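Annexin A8 (Homo sapiens, PDB 1W3W) binds calcium and, with it, acidic phospholipids, and acts as an anticoagulant by indirectly inhibiting the thromboplastin-specific complex of the blood coagulation cascade. Local coordinates at residues A[273-276]-A[277-281]; A[305-308]-A[309-313]. All coordinates share one frame; numbering follows the deposited sequence.

How the interactions relate
Both contacts are local ones in the fourth annexin repeat: interaction 1 is the opening turns of helix 273-283, interaction 2 the end of helix 303-310 and the turn beyond it. Their centres lie about 13 Å apart, and the two contacts touch through apolar atoms, I280 CD1 against I307 CD1 at 3.9 Å between the helices and L276 CD2 against T311 CG2 at 4.1 Å just beyond helix 303-310. The calcium ion is bound directly by D310 of interaction 2, together with M266, G268 and G270. Interaction 1 supplies no ligand; the side chain of its D273 stays about 9 Å from the ion, while that of L276 comes within about 4 Å of the side chain of M266.

Interaction 1 of 2, residues A[273-276]-A[277-281]; sequences DGTL and IRNIV
Residues D273 to I280 form the first turns of an alpha-helix, and the contact between 273-276 and 277-281 is its i to i+4 bonding with the side chains that ride on it. Helix 273-283 belongs to the fourth repeat of the all-helical annexin fold and is largely buried among helices 81-91, 113-122, 254-266 and 313-323. Four successive backbone bonds make the turns, from I277 N to D273 O (2.9 Å and nearly straight) through R278 to G274 and N279 to T275, to I280 N on L276 O.

The buried faces are of different character. L276 and I280 run alongside each other in the same direction, with L276 CD1 3.9 Å from I280 CD1; these branched apolar side chains suit the face against L319 of helix 313-323. I277 lays CG1 3.3 Å from D273 O, and its side chain touches A89 of helix 81-91. D273 is a buried acid whose charge is met by K82, with Y315 as hydrogen-bond partner of its other oxygen.

R278 sets out with CG anti to its nitrogen (chi1 -175°) and bends at chi3 (53°), which folds the guanidinium back along the helix. G274 O lies over one face of that group, with R278 NH1 3.6 Å from G274 O. Its charge is answered by salt bridges from NE to E118 and from NH1 to E101, both in the second repeat. A weak bond, 132° at the hydrogen, is added where R278 NH2 comes within 3.4 Å of T275 OG1.

Interaction 2 of 2, residues A[305-308]-A[309-313]; sequences SMIM and EDTSG. With CA (calcium ion), chain B.
S305 O and E309 N, 3.2 Å apart, make an i to i+4 bond in the last turns of helix 303-310, whose C-terminal end carries a calcium ligand of the fourth annexin repeat. The S305 hydroxyl turns back to T302 O, a common use for serine on a helix. M306 O accepts D310 N at 3.0 Å and has E309 CB and D310 CB packed beside it. The long, flexible M306 side chain lies against Y263 and M266.

I307 O accepts twice from T311: T311 N and T311 OG1 reach it from opposite faces of its carbonyl plane, and a weak bond from D310 N is added. The hydroxyl, 2.7 Å from I307 O, stands 42° out of that plane; T311 chi1 of 66° puts OG1 between the backbone nitrogen and carbonyl carbon and thus back over the helix end. T311 is the first residue to leave helical angles, so its hydroxyl bonds the last turn where the backbone departs. Replacing it by valine would probably leave I307 O with the backbone donors alone and the departing chain less firmly tied. I307 CG2 lies 3.5 Å from T311 OG1, and this buried, branched apolar chain packs on M266, I280, L320 and V323. M308, an exposed residue, has its side chain against L320.

D310, a hard carboxylate ligand suited to calcium, shares the ion with the backbone oxygens of M266, G268 and G270, while T271 OG1 hydrogen-bonds its OD2. Its other oxygen, OD1, accepts two waters, one of them itself bound to the metal. D310 OD2 meets the calcium at 2.4 Å.

Interaction 1 of 2, residues A[273-276]-A[277-281]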
# COMPACT_ATOMS: atom_id res chain seq x y z
N ASP A 273 8.06 -9.67 -4.59
CA ASP A 273 7.14 -9.42 -5.68
C ASP A 273 5.77 -8.98 -5.19
O ASP A 273 5.15 -8.17 -5.83
CB ASP A 273 7.01 -10.65 -6.57
CG ASP A 273 8.28 -10.95 -7.30
OD1 ASP A 273 8.68 -10.18 -8.21
OD2 ASP A 273 8.98 -11.93 -7.00
N GLY A 274 5.32 -9.53 -4.07
CA GLY A 274 4.04 -9.12 -3.48
C GLY A 274 3.99 -7.62 -3.22
O GLY A 274 3.00 -6.96 -3.55
N THR A 275 5.08 -7.09 -2.67
CA THR A 275 5.20 -5.67 -2.36
C THR A 275 5.33 -4.79 -3.60
O THR A 275 4.75 -3.70 -3.65
CB THR A 275 6.42 -5.48 -1.45
OG1 THR A 275 6.17 -6.14 -0.22
CG2 THR A 275 6.60 -4.03 -1.04
N LEU A 276 6.09 -5.26 -4.57
CA LEU A 276 6.20 -4.59 -5.87
C LEU A 276 4.83 -4.48 -6.56
O LEU A 276 4.41 -3.41 -6.98
CB LEU A 276 7.19 -5.36 -6.74
CG LEU A 276 7.58 -4.83 -8.12
CD1 LEU A 276 8.21 -3.45 -8.04
CD2 LEU A 276 8.56 -5.82 -8.73
N ILE A 277 4.13 -5.60 -6.66
CA ILE A 277 2.83 -5.65 -7.30
C ILE A 277 1.84 -4.72 -6.61
O ILE A 277 1.21 -3.89 -7.24
CB ILE A 277 2.30 -7.10 -7.34
CG1 ILE A 277 3.09 -7.92 -8.38
CG2 ILE A 277 0.79 -7.12 -7.59
CD1 ILE A 277 2.92 -9.42 -8.28
N ARG A 278 1.72 -4.86 -5.29
CA ARG A 278 0.70 -4.15 -4.53
C ARG A 278 0.86 -2.64 -4.61
O ARG A 278 -0.12 -1.91 -4.78
CB ARG A 278 0.73 -4.60 -3.06
CG ARG A 278 -0.37 -4.00 -2.20
CD ARG A 278 -0.37 -4.53 -0.76
NE ARG A 278 0.95 -4.38 -0.16
CZ ARG A 278 1.84 -5.36 0.02
NH1 ARG A 278 1.59 -6.60 -0.31
NH2 ARG A 278 3.02 -5.07 0.54
N ASN A 279 2.09 -2.17 -4.50
CA ASN A 279 2.33 -0.75 -4.52
C ASN A 279 2.18 -0.13 -5.89
O ASN A 279 1.62 0.97 -6.01
CB ASN A 279 3.68 -0.45 -3.87
CG ASN A 279 3.61 -0.61 -2.38
OD1 ASN A 279 4.01 -1.65 -1.83
ND2 ASN A 279 3.04 0.36 -1.73
N ILE A 280 2.62 -0.83 -6.94
CA ILE A 280 2.44 -0.32 -8.30
C ILE A 280 0.95 -0.32 -8.66
O ILE A 280 0.44 0.66 -9.19
CB ILE A 280 3.29 -1.12 -9.32
CG1 ILE A 280 4.75 -0.69 -9.18
CG2 ILE A 280 2.79 -0.89 -10.75
CD1 ILE A 280 5.69 -1.34 -10.13
N VAL A 281 0.26 -1.42 -8.36
CA VAL A 281 -1.13 -1.54 -8.72
C VAL A 281 -2.00 -0.53 -7.96
O VAL A 281 -2.80 0.16 -8.58
CB VAL A 281 -1.64 -2.96 -8.51
CG1 VAL A 281 -3.17 -3.01 -8.61
CG2 VAL A 281 -1.01 -3.90 -9.54

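Interaction 2 of 2, residues A[305-308]-A[309-313]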
# COMPACT_ATOMS: atom_id res chain seq x y z
N SER A 305 14.31 0.92 -14.49
CA SER A 305 15.62 0.27 -14.62
C SER A 305 15.78 -0.83 -13.58
O SER A 305 16.36 -1.89 -13.87
CB SER A 305 16.78 1.29 -14.55
OG SER A 305 17.10 1.66 -13.20
N MET A 306 15.25 -0.61 -12.38
CA MET A 306 15.31 -1.63 -11.36
C MET A 306 14.35 -2.77 -11.64
O MET A 306 14.68 -3.93 -11.43
CB MET A 306 15.08 -1.03 -9.96
CG MET A 306 16.38 -0.60 -9.34
SD MET A 306 16.22 -0.08 -7.68
CE MET A 306 16.49 -1.61 -6.85
N ILE A 307 13.17 -2.45 -12.15
CA ILE A 307 12.23 -3.47 -12.57
C ILE A 307 12.85 -4.36 -13.68
O ILE A 307 12.73 -5.57 -13.64
CB ILE A 307 10.89 -2.84 -13.04
CG1 ILE A 307 10.12 -2.28 -11.83
CG2 ILE A 307 10.06 -3.87 -13.75
CD1 ILE A 307 8.96 -1.39 -12.21
N MET A 308 13.51 -3.75 -14.65
CA MET A 308 14.17 -4.50 -15.74
C MET A 308 15.27 -5.44 -15.23
O MET A 308 15.44 -6.56 -15.74
CB MET A 308 14.76 -3.54 -16.77
CG MET A 308 13.69 -2.82 -17.54
SD MET A 308 14.28 -1.82 -18.90
CE MET A 308 14.76 -3.06 -19.99
N GLU A 309 15.99 -5.00 -14.21
CA GLU A 309 17.07 -5.78 -13.62
C GLU A 309 16.55 -6.95 -12.80
O GLU A 309 17.16 -8.02 -12.80
CB GLU A 309 17.94 -4.88 -12.74
CG GLU A 309 19.26 -5.50 -12.32
CD GLU A 309 20.01 -4.63 -11.34
OE1 GLU A 309 20.51 -5.15 -10.30
OE2 GLU A 309 20.09 -3.41 -11.60
N ASP A 310 15.41 -6.76 -12.13
CA ASP A 310 14.89 -7.71 -11.14
C ASP A 310 13.80 -8.68 -11.63
O ASP A 310 13.56 -9.69 -10.99
CB ASP A 310 14.31 -6.95 -9.95
CG ASP A 310 15.21 -6.98 -8.76
OD1 ASP A 310 16.39 -6.59 -8.92
OD2 ASP A 310 14.82 -7.40 -7.63
N THR A 311 13.13 -8.37 -12.73
CA THR A 311 12.02 -9.19 -13.18
C THR A 311 12.25 -9.62 -14.61
O THR A 311 13.09 -9.06 -15.30
CB THR A 311 10.68 -8.41 -13.08
OG1 THR A 311 10.69 -7.31 -14.01
CG2 THR A 311 10.53 -7.75 -11.71
N SER A 312 11.49 -10.61 -15.05
CA SER A 312 11.58 -11.09 -16.43
C SER A 312 10.22 -11.51 -17.00
O SER A 312 9.21 -11.57 -16.29
CB SER A 312 12.54 -12.27 -16.50
OG SER A 312 12.14 -13.26 -15.57
N GLY A 313 10.22 -11.75 -18.31
CA GLY A 313 9.09 -12.37 -18.99
C GLY A 313 7.88 -11.46 -19.15
O GLY A 313 7.98 -10.24 -19.21
CA CA B . 16.73 -7.94 -6.27
O HOH W 1 17.07 -4.12 -8.89
O HOH W 2 18.67 -6.68 -6.92